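Local structure of uridylate kinase (Archaeoglobus fulgidus, 2IJ9) at residues Q34-G42 with T116-I127; I81-F92 with Y102-F111. The protein probably catalyses the reversible transfer of a phosphate from ATP to UMP, giving UDP on the de novo route to CTP. The protein carries 1 engineered substitution. All coordinates share one frame; numbering follows the deposited sequence.

Overall arrangement
The two contacts share one mixed sheet of the amino acid kinase fold and illustrate how such a sheet is covered on one side and finished at its edge. Contact 1 lays helix 117-126 over strand 34-39, nearly antiparallel to it; contact 2 borders the neighbouring parallel strand 104-107, outermost in this chain, with the loop 81-92. Their centres lie about 10 Å apart. Probable backbone hydrogen bonds join them, V37 N to V105 O at 2.7 Å and V37 O to M107 N at 2.8 Å, and L123 also packs on F92. Both reach the predicted nucleotide site: G41, G42 and T116 in contact 1, where a sulfate is bound, and T110 and F111 in contact 2.

Contact 1 of 2, residues Q34-G42 with T116-I127; sequences QVFVVVGGG and TDATAALLAEFI. With SO4 (sulfate ion), chain D.
One face of the F36 ring receives CD1 of I127, which stands 3.5 Å above the ring plane, displaced toward the rim, in a CH-pi contact. L123 meets the same phenylalanine obliquely, its CD2 lying 3.9 Å from F36 CD1, and the two side chains cross at about a right angle. The ring reaches this place because its CG stands anti to the carbonyl carbon (chi1 -67°). Two residues on, V38 divides its branches: CG2 lies 3.8 Å from A120 CB and also touches L123 CD2, while CG1 turns to the methyl groups of T119 and T116. No hydrogen bond crosses between strand 34-39 and helix 117-126; apolar packing joins them, with the axes of these short segments 8.8 Å apart at closest approach and running nearly antiparallel at 160°. This is a helix covering the central sheet of the amino acid kinase fold, with A120 reaching across to V4 and S6 of strand 2-7. Beyond the strand the chain becomes a glycine-rich turn that holds a sulfate, probably from the crystallisation liquor. G41 N donates to sulfate O2 at 2.6 Å and G42 N to O4 at 3.3 Å, at residues predicted to bind UMP and ATP, respectively.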
loop_
_atom_site.group_PDB
_atom_site.type_symbol
_atom_site.label_atom_id
_atom_site.label_comp_id
_atom_site.label_asym_id
_atom_site.label_seq_id
_atom_site.Cartn_x
_atom_site.Cartn_y
_atom_site.Cartn_z
ATOM N N GLN B 34 -3.817 -4.405 -32.476
ATOM C CA GLN B 34 -3.961 -3.017 -32.012
ATOM C C GLN B 34 -4.725 -2.954 -30.686
ATOM O O GLN B 34 -5.927 -3.269 -30.618
ATOM C CB GLN B 34 -4.669 -2.176 -33.078
ATOM C CG GLN B 34 -4.878 -0.711 -32.706
ATOM C CD GLN B 34 -3.596 0.110 -32.717
ATOM O OE1 GLN B 34 -2.601 -0.261 -33.349
ATOM N NE2 GLN B 34 -3.621 1.243 -32.021
ATOM N N VAL B 35 -4.015 -2.541 -29.637
ATOM C CA VAL B 35 -4.522 -2.635 -28.270
ATOM C C VAL B 35 -4.758 -1.275 -27.618
ATOM O O VAL B 35 -3.876 -0.408 -27.578
ATOM C CB VAL B 35 -3.559 -3.429 -27.345
ATOM C CG1 VAL B 35 -4.182 -3.621 -25.956
ATOM C CG2 VAL B 35 -3.160 -4.773 -27.964
ATOM N N PHE B 36 -5.962 -1.107 -27.094
ATOM C CA PHE B 36 -6.251 0.000 -26.216
ATOM C C PHE B 36 -6.403 -0.560 -24.815
ATOM O O PHE B 36 -7.018 -1.613 -24.626
ATOM C CB PHE B 36 -7.549 0.674 -26.648
ATOM C CG PHE B 36 -7.463 1.359 -27.987
ATOM C CD1 PHE B 36 -7.559 2.744 -28.079
ATOM C CD2 PHE B 36 -7.290 0.616 -29.154
ATOM C CE1 PHE B 36 -7.479 3.369 -29.306
ATOM C CE2 PHE B 36 -7.207 1.235 -30.374
ATOM C CZ PHE B 36 -7.310 2.612 -30.451
ATOM N N VAL B 37 -5.832 0.128 -23.833
ATOM C CA VAL B 37 -5.964 -0.274 -22.436
ATOM C C VAL B 37 -6.583 0.833 -21.588
ATOM O O VAL B 37 -6.105 1.967 -21.585
ATOM C CB VAL B 37 -4.612 -0.627 -21.826
ATOM C CG1 VAL B 37 -4.816 -1.093 -20.402
ATOM C CG2 VAL B 37 -3.915 -1.712 -22.630
ATOM N N VAL B 38 -7.646 0.498 -20.870
ATOM C CA VAL B 38 -8.247 1.423 -19.918
ATOM C C VAL B 38 -8.069 0.950 -18.457
ATOM O O VAL B 38 -8.746 0.027 -17.993
ATOM C CB VAL B 38 -9.742 1.612 -20.201
ATOM C CG1 VAL B 38 -10.346 2.674 -19.261
ATOM C CG2 VAL B 38 -9.955 1.966 -21.659
ATOM N N VAL B 39 -7.172 1.600 -17.731
ATOM C CA VAL B 39 -6.940 1.256 -16.342
ATOM C C VAL B 39 -7.892 2.018 -15.403
ATOM O O VAL B 39 -8.382 3.097 -15.722
ATOM C CB VAL B 39 -5.485 1.536 -15.936
ATOM C CG1 VAL B 39 -4.513 1.183 -17.080
ATOM C CG2 VAL B 39 -5.333 2.974 -15.546
ATOM N N GLY B 40 -8.156 1.441 -14.241
ATOM C CA GLY B 40 -9.029 2.061 -13.264
ATOM C C GLY B 40 -8.260 2.550 -12.054
ATOM O O GLY B 40 -7.040 2.384 -11.965
ATOM N N GLY B 41 -8.976 3.150 -11.107
ATOM C CA GLY B 41 -8.336 3.809 -9.971
ATOM C C GLY B 41 -7.720 2.927 -8.896
ATOM O O GLY B 41 -6.770 3.347 -8.219
ATOM N N GLY B 42 -8.277 1.725 -8.726
ATOM C CA GLY B 42 -7.791 0.754 -7.750
ATOM C C GLY B 42 -7.812 1.282 -6.326
ATOM O O GLY B 42 -8.684 2.088 -5.942
ATOM N N THR B 116 -14.785 3.021 -16.068
ATOM C CA THR B 116 -13.935 1.897 -16.526
ATOM C C THR B 116 -14.536 0.875 -17.468
ATOM O O THR B 116 -14.096 0.774 -18.609
ATOM C CB THR B 116 -13.185 1.208 -15.393
ATOM O OG1 THR B 116 -12.891 2.163 -14.363
ATOM C CG2 THR B 116 -11.882 0.624 -15.942
ATOM N N ASP B 117 -15.511 0.108 -16.987
ATOM C CA ASP B 117 -16.285 -0.775 -17.851
ATOM C C ASP B 117 -17.003 0.054 -18.900
ATOM O O ASP B 117 -16.855 -0.187 -20.104
ATOM C CB ASP B 117 -17.310 -1.564 -17.036
ATOM C CG ASP B 117 -16.666 -2.556 -16.100
ATOM O OD1 ASP B 117 -15.438 -2.767 -16.215
ATOM O OD2 ASP B 117 -17.384 -3.124 -15.251
ATOM N N ALA B 118 -17.765 1.041 -18.429
ATOM C CA ALA B 118 -18.542 1.913 -19.308
ATOM C C ALA B 118 -17.594 2.695 -20.195
ATOM O O ALA B 118 -17.726 2.673 -21.415
ATOM C CB ALA B 118 -19.426 2.840 -18.500
ATOM N N THR B 119 -16.608 3.339 -19.573
ATOM C CA THR B 119 -15.590 4.074 -20.306
ATOM C C THR B 119 -14.994 3.256 -21.445
ATOM O O THR B 119 -14.928 3.727 -22.576
ATOM C CB THR B 119 -14.491 4.522 -19.370
ATOM O OG1 THR B 119 -15.014 5.527 -18.491
ATOM C CG2 THR B 119 -13.291 5.068 -20.157
ATOM N N ALA B 120 -14.599 2.022 -21.154
ATOM C CA ALA B 120 -13.976 1.183 -22.163
ATOM C C ALA B 120 -14.978 0.691 -23.190
ATOM O O ALA B 120 -14.612 0.466 -24.342
ATOM C CB ALA B 120 -13.248 0.013 -21.525
ATOM N N ALA B 121 -16.234 0.516 -22.779
ATOM C CA ALA B 121 -17.301 0.140 -23.718
ATOM C C ALA B 121 -17.504 1.263 -24.723
ATOM O O ALA B 121 -17.461 1.025 -25.933
ATOM C CB ALA B 121 -18.608 -0.185 -22.990
ATOM N N LEU B 122 -17.698 2.483 -24.212
ATOM C CA LEU B 122 -17.710 3.695 -25.032
ATOM C C LEU B 122 -16.529 3.774 -26.021
ATOM O O LEU B 122 -16.736 3.990 -27.210
ATOM C CB LEU B 122 -17.743 4.922 -24.130
ATOM C CG LEU B 122 -19.014 5.033 -23.279
ATOM C CD1 LEU B 122 -18.745 5.794 -21.989
ATOM C CD2 LEU B 122 -20.150 5.671 -24.048
ATOM N N LEU B 123 -15.308 3.574 -25.525
ATOM C CA LEU B 123 -14.103 3.584 -26.359
ATOM C C LEU B 123 -14.130 2.554 -27.471
ATOM O O LEU B 123 -13.762 2.853 -28.604
ATOM C CB LEU B 123 -12.845 3.392 -25.513
ATOM C CG LEU B 123 -11.534 3.479 -26.301
ATOM C CD1 LEU B 123 -11.434 4.811 -27.014
ATOM C CD2 LEU B 123 -10.309 3.252 -25.408
ATOM N N ALA B 124 -14.562 1.348 -27.139
ATOM C CA ALA B 124 -14.707 0.282 -28.118
ATOM C C ALA B 124 -15.599 0.709 -29.284
ATOM O O ALA B 124 -15.232 0.579 -30.456
ATOM C CB ALA B 124 -15.274 -0.966 -27.443
ATOM N N GLU B 125 -16.774 1.217 -28.932
ATOM C CA GLU B 125 -17.768 1.689 -29.885
ATOM C C GLU B 125 -17.197 2.806 -30.754
ATOM O O GLU B 125 -17.197 2.683 -31.967
ATOM C CB GLU B 125 -19.000 2.153 -29.116
ATOM C CG GLU B 125 -20.173 2.602 -29.940
ATOM C CD GLU B 125 -21.219 3.291 -29.075
ATOM O OE1 GLU B 125 -20.863 4.300 -28.421
ATOM O OE2 GLU B 125 -22.384 2.826 -29.039
ATOM N N PHE B 126 -16.698 3.867 -30.111
ATOM C CA PHE B 126 -16.035 5.026 -30.744
ATOM C C PHE B 126 -15.051 4.644 -31.826
ATOM O O PHE B 126 -15.088 5.190 -32.925
ATOM C CB PHE B 126 -15.278 5.801 -29.676
ATOM C CG PHE B 126 -14.743 7.128 -30.128
ATOM C CD1 PHE B 126 -15.558 8.256 -30.134
ATOM C CD2 PHE B 126 -13.411 7.270 -30.484
ATOM C CE1 PHE B 126 -15.061 9.489 -30.526
ATOM C CE2 PHE B 126 -12.907 8.504 -30.874
ATOM C CZ PHE B 126 -13.734 9.613 -30.891
ATOM N N ILE B 127 -14.172 3.701 -31.519
ATOM C CA ILE B 127 -13.139 3.309 -32.461
ATOM C C ILE B 127 -13.503 2.078 -33.273
ATOM O O ILE B 127 -12.657 1.572 -34.010
ATOM C CB ILE B 127 -11.822 3.039 -31.744
ATOM C CG1 ILE B 127 -11.982 1.831 -30.804
ATOM C CG2 ILE B 127 -11.386 4.295 -31.003
ATOM C CD1 ILE B 127 -10.720 1.019 -30.542
HETATM S S SO4 D . -11.901 1.226 -10.757
HETATM O O1 SO4 D . -11.332 0.321 -11.744
HETATM O O2 SO4 D . -11.552 2.608 -11.077
HETATM O O3 SO4 D . -13.358 1.082 -10.789
HETATM O O4 SO4 D . -11.370 0.914 -9.432
#

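Contact 2 of 2, residues I81-F92 with Y102-F111; sequences IPSAAKKVPVDF and YRVVVMGGTF
A85 lies over one face of the Y102 ring, its CA 3.6 Å above the plane and over the centre, with CB reaching toward CD2. CG of Y102 stands anti to the carbonyl carbon (chi1 -66°), which swings the ring across the A85 backbone. Replacing Y102 by an alanine would probably strip A85 of this aromatic cover and open a gap beside the loop. In the same backbone, A85 N donates to V104 O at 3.0 Å, nearly along the C=O axis, and a weak bond runs from V104 N to S83 O. Together they make A84 and V104 a single beta bridge rather than a full added strand. I81 CD1 meets V104 CG2 at 3.6 Å, and P89 CG packs against both V105 CG1 and M107 CB. At the far end the F92 and F111 rings are near parallel (19°) but slid apart, their centroids 5.3 Å from each other, beside T110; T110 and F111 are predicted to bind UMP. Further out, D91 OD1 caps E94 N at the start of helix 92-99, and S83 OG bonds E27. Directional polar hold between loop and strand is thus confined to the A84-V104 end, while the P89 and F92 end relies largely on undirected packing.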
loop_
_atom_site.group_PDB
_atom_site.type_symbol
_atom_site.label_atom_id
_atom_site.label_comp_id
_atom_site.label_asym_id
_atom_site.label_seq_id
_atom_site.Cartn_x
_atom_site.Cartn_y
_atom_site.Cartn_z
ATOM N N ILE B 81 5.219 -1.185 -20.569
ATOM C CA ILE B 81 5.149 -1.571 -21.983
ATOM C C ILE B 81 5.814 -0.579 -22.945
ATOM O O ILE B 81 5.391 0.570 -23.064
ATOM C CB ILE B 81 3.722 -2.031 -22.421
ATOM C CG1 ILE B 81 3.468 -1.705 -23.893
ATOM C CG2 ILE B 81 2.627 -1.471 -21.507
ATOM C CD1 ILE B 81 2.558 -2.685 -24.566
ATOM N N PRO B 82 6.896 -1.022 -23.612
ATOM C CA PRO B 82 7.733 -0.142 -24.439
ATOM C C PRO B 82 7.063 0.323 -25.738
ATOM O O PRO B 82 7.415 1.374 -26.268
ATOM C CB PRO B 82 8.964 -1.006 -24.731
ATOM C CG PRO B 82 8.447 -2.404 -24.673
ATOM C CD PRO B 82 7.396 -2.409 -23.604
ATOM N N SER B 83 6.088 -0.439 -26.224
ATOM C CA SER B 83 5.374 -0.093 -27.460
ATOM C C SER B 83 4.134 0.777 -27.222
ATOM O O SER B 83 3.298 0.965 -28.107
ATOM C CB SER B 83 4.999 -1.362 -28.216
ATOM O OG SER B 83 6.144 -2.173 -28.392
ATOM N N ALA B 84 4.024 1.317 -26.020
ATOM C CA ALA B 84 2.905 2.171 -25.693
ATOM C C ALA B 84 3.249 3.630 -25.957
ATOM O O ALA B 84 4.419 4.031 -25.864
ATOM C CB ALA B 84 2.499 1.975 -24.236
ATOM N N ALA B 85 2.223 4.412 -26.295
ATOM C CA ALA B 85 2.325 5.870 -26.323
ATOM C C ALA B 85 2.632 6.384 -24.926
ATOM O O ALA B 85 1.864 6.130 -23.997
ATOM C CB ALA B 85 1.021 6.475 -26.813
ATOM N N LYS B 86 3.744 7.104 -24.787
ATOM C CA LYS B 86 4.153 7.701 -23.500
ATOM C C LYS B 86 3.221 8.808 -23.004
ATOM O O LYS B 86 3.404 9.339 -21.925
ATOM C CB LYS B 86 5.563 8.270 -23.585
ATOM C CG LYS B 86 6.603 7.291 -24.043
ATOM C CD LYS B 86 6.804 6.198 -23.032
ATOM C CE LYS B 86 7.555 5.027 -23.649
ATOM N NZ LYS B 86 8.784 5.488 -24.354
ATOM N N LYS B 87 2.235 9.178 -23.804
ATOM C CA LYS B 87 1.251 10.139 -23.380
ATOM C C LYS B 87 0.053 9.332 -22.884
ATOM O O LYS B 87 -0.290 8.316 -23.461
ATOM C CB LYS B 87 0.888 11.024 -24.582
ATOM C CG LYS B 87 -0.404 11.824 -24.476
ATOM C CD LYS B 87 -0.165 13.318 -24.289
ATOM C CE LYS B 87 -1.493 14.098 -24.342
ATOM N NZ LYS B 87 -1.302 15.578 -24.394
ATOM N N VAL B 88 -0.553 9.762 -21.791
ATOM C CA VAL B 88 -1.851 9.242 -21.422
ATOM C C VAL B 88 -2.931 10.135 -22.035
ATOM O O VAL B 88 -3.079 11.293 -21.625
ATOM C CB VAL B 88 -2.031 9.183 -19.882
ATOM C CG1 VAL B 88 -3.451 8.771 -19.506
ATOM C CG2 VAL B 88 -1.060 8.210 -19.263
ATOM N N PRO B 89 -3.694 9.605 -23.013
ATOM C CA PRO B 89 -4.788 10.380 -23.589
ATOM C C PRO B 89 -5.829 10.748 -22.566
ATOM O O PRO B 89 -6.068 9.986 -21.626
ATOM C CB PRO B 89 -5.409 9.431 -24.612
ATOM C CG PRO B 89 -4.933 8.113 -24.257
ATOM C CD PRO B 89 -3.588 8.284 -23.648
ATOM N N VAL B 90 -6.449 11.904 -22.777
ATOM C CA VAL B 90 -7.372 12.492 -21.823
ATOM C C VAL B 90 -8.785 12.447 -22.404
ATOM O O VAL B 90 -9.762 12.807 -21.736
ATOM C CB VAL B 90 -6.931 13.934 -21.516
ATOM C CG1 VAL B 90 -7.209 14.839 -22.707
ATOM C CG2 VAL B 90 -7.589 14.466 -20.275
ATOM N N ASP B 91 -8.862 12.008 -23.664
ATOM C CA ASP B 91 -10.120 11.805 -24.398
ATOM C C ASP B 91 -9.903 10.840 -25.567
ATOM O O ASP B 91 -8.772 10.570 -25.965
ATOM C CB ASP B 91 -10.739 13.132 -24.880
ATOM C CG ASP B 91 -9.933 13.806 -25.990
ATOM O OD1 ASP B 91 -9.709 13.183 -27.049
ATOM O OD2 ASP B 91 -9.541 14.980 -25.811
ATOM N N PHE B 92 -10.994 10.350 -26.133
ATOM C CA PHE B 92 -10.927 9.264 -27.095
ATOM C C PHE B 92 -10.286 9.720 -28.401
ATOM O O PHE B 92 -9.601 8.942 -29.044
ATOM C CB PHE B 92 -12.320 8.674 -27.366
ATOM C CG PHE B 92 -13.101 8.305 -26.124
ATOM C CD1 PHE B 92 -13.549 7.010 -25.940
ATOM C CD2 PHE B 92 -13.418 9.256 -25.159
ATOM C CE1 PHE B 92 -14.270 6.651 -24.816
ATOM C CE2 PHE B 92 -14.129 8.899 -24.029
ATOM C CZ PHE B 92 -14.563 7.588 -23.864
ATOM N N TYR B 102 0.994 4.469 -32.521
ATOM C CA TYR B 102 1.404 3.446 -31.556
ATOM C C TYR B 102 0.491 2.242 -31.569
ATOM O O TYR B 102 -0.703 2.369 -31.855
ATOM C CB TYR B 102 1.431 4.028 -30.159
ATOM C CG TYR B 102 2.482 5.079 -29.979
ATOM C CD1 TYR B 102 3.806 4.727 -29.772
ATOM C CD2 TYR B 102 2.159 6.426 -30.028
ATOM C CE1 TYR B 102 4.785 5.692 -29.602
ATOM C CE2 TYR B 102 3.126 7.399 -29.845
ATOM C CZ TYR B 102 4.437 7.028 -29.638
ATOM O OH TYR B 102 5.404 7.990 -29.469
ATOM N N ARG B 103 1.059 1.074 -31.255
ATOM C CA ARG B 103 0.288 -0.178 -31.229
ATOM C C ARG B 103 -0.446 -0.364 -29.902
ATOM O O ARG B 103 -1.413 -1.130 -29.802
ATOM C CB ARG B 103 1.168 -1.397 -31.544
ATOM C CG ARG B 103 1.800 -1.381 -32.927
ATOM C CD ARG B 103 0.800 -1.086 -34.055
ATOM N NE ARG B 103 1.391 -0.168 -35.034
ATOM C CZ ARG B 103 0.951 1.062 -35.286
ATOM N NH1 ARG B 103 -0.120 1.533 -34.664
ATOM N NH2 ARG B 103 1.572 1.818 -36.181
ATOM N N VAL B 104 0.020 0.339 -28.879
ATOM C CA VAL B 104 -0.664 0.330 -27.602
ATOM C C VAL B 104 -0.934 1.745 -27.099
ATOM O O VAL B 104 -0.041 2.583 -27.021
ATOM C CB VAL B 104 0.072 -0.549 -26.552
ATOM C CG1 VAL B 104 -0.420 -0.270 -25.148
ATOM C CG2 VAL B 104 -0.155 -2.007 -26.863
ATOM N N VAL B 105 -2.197 2.005 -26.800
ATOM C CA VAL B 105 -2.585 3.223 -26.134
ATOM C C VAL B 105 -3.175 2.840 -24.787
ATOM O O VAL B 105 -3.940 1.891 -24.687
ATOM C CB VAL B 105 -3.577 4.023 -26.978
ATOM C CG1 VAL B 105 -4.037 5.289 -26.235
ATOM C CG2 VAL B 105 -2.923 4.406 -28.294
ATOM N N VAL B 106 -2.775 3.559 -23.748
ATOM C CA VAL B 106 -3.225 3.287 -22.395
ATOM C C VAL B 106 -3.788 4.561 -21.797
ATOM O O VAL B 106 -3.075 5.556 -21.650
ATOM C CB VAL B 106 -2.059 2.821 -21.489
ATOM C CG1 VAL B 106 -2.572 2.501 -20.107
ATOM C CG2 VAL B 106 -1.331 1.608 -22.089
ATOM N N MET B 107 -5.063 4.523 -21.433
ATOM C CA MET B 107 -5.706 5.686 -20.829
ATOM C C MET B 107 -6.389 5.430 -19.490
ATOM O O MET B 107 -6.745 4.296 -19.149
ATOM C CB MET B 107 -6.729 6.286 -21.795
ATOM C CG MET B 107 -7.897 5.382 -22.120
ATOM S SD MET B 107 -8.808 6.116 -23.466
ATOM C CE MET B 107 -9.289 7.617 -22.634
ATOM N N GLY B 108 -6.598 6.516 -18.752
ATOM C CA GLY B 108 -7.346 6.461 -17.509
ATOM C C GLY B 108 -8.800 6.695 -17.833
ATOM O O GLY B 108 -9.298 6.189 -18.839
ATOM N N GLY B 109 -9.474 7.470 -16.980
ATOM C CA GLY B 109 -10.843 7.907 -17.231
ATOM C C GLY B 109 -10.887 9.098 -18.168
ATOM O O GLY B 109 -9.845 9.656 -18.537
ATOM N N THR B 110 -12.101 9.476 -18.569
ATOM C CA THR B 110 -12.329 10.699 -19.351
ATOM C C THR B 110 -13.395 11.567 -18.691
ATOM O O THR B 110 -13.070 12.453 -17.905
ATOM C CB THR B 110 -12.726 10.398 -20.803
ATOM O OG1 THR B 110 -13.897 9.577 -20.821
ATOM C CG2 THR B 110 -11.620 9.665 -21.513
ATOM N N PHE B 111 -14.665 11.305 -18.997
ATOM C CA PHE B 111 -15.761 12.063 -18.396
ATOM C C PHE B 111 -15.896 11.670 -16.929
ATOM O O PHE B 111 -15.931 10.484 -16.601
ATOM C CB PHE B 111 -17.125 11.848 -19.085
ATOM C CG PHE B 111 -17.087 11.074 -20.381
ATOM C CD1 PHE B 111 -16.436 11.566 -21.514
ATOM C CD2 PHE B 111 -17.772 9.867 -20.483
ATOM C CE1 PHE B 111 -16.448 10.851 -22.710
ATOM C CE2 PHE B 111 -17.783 9.151 -21.672
ATOM C CZ PHE B 111 -17.129 9.643 -22.785
#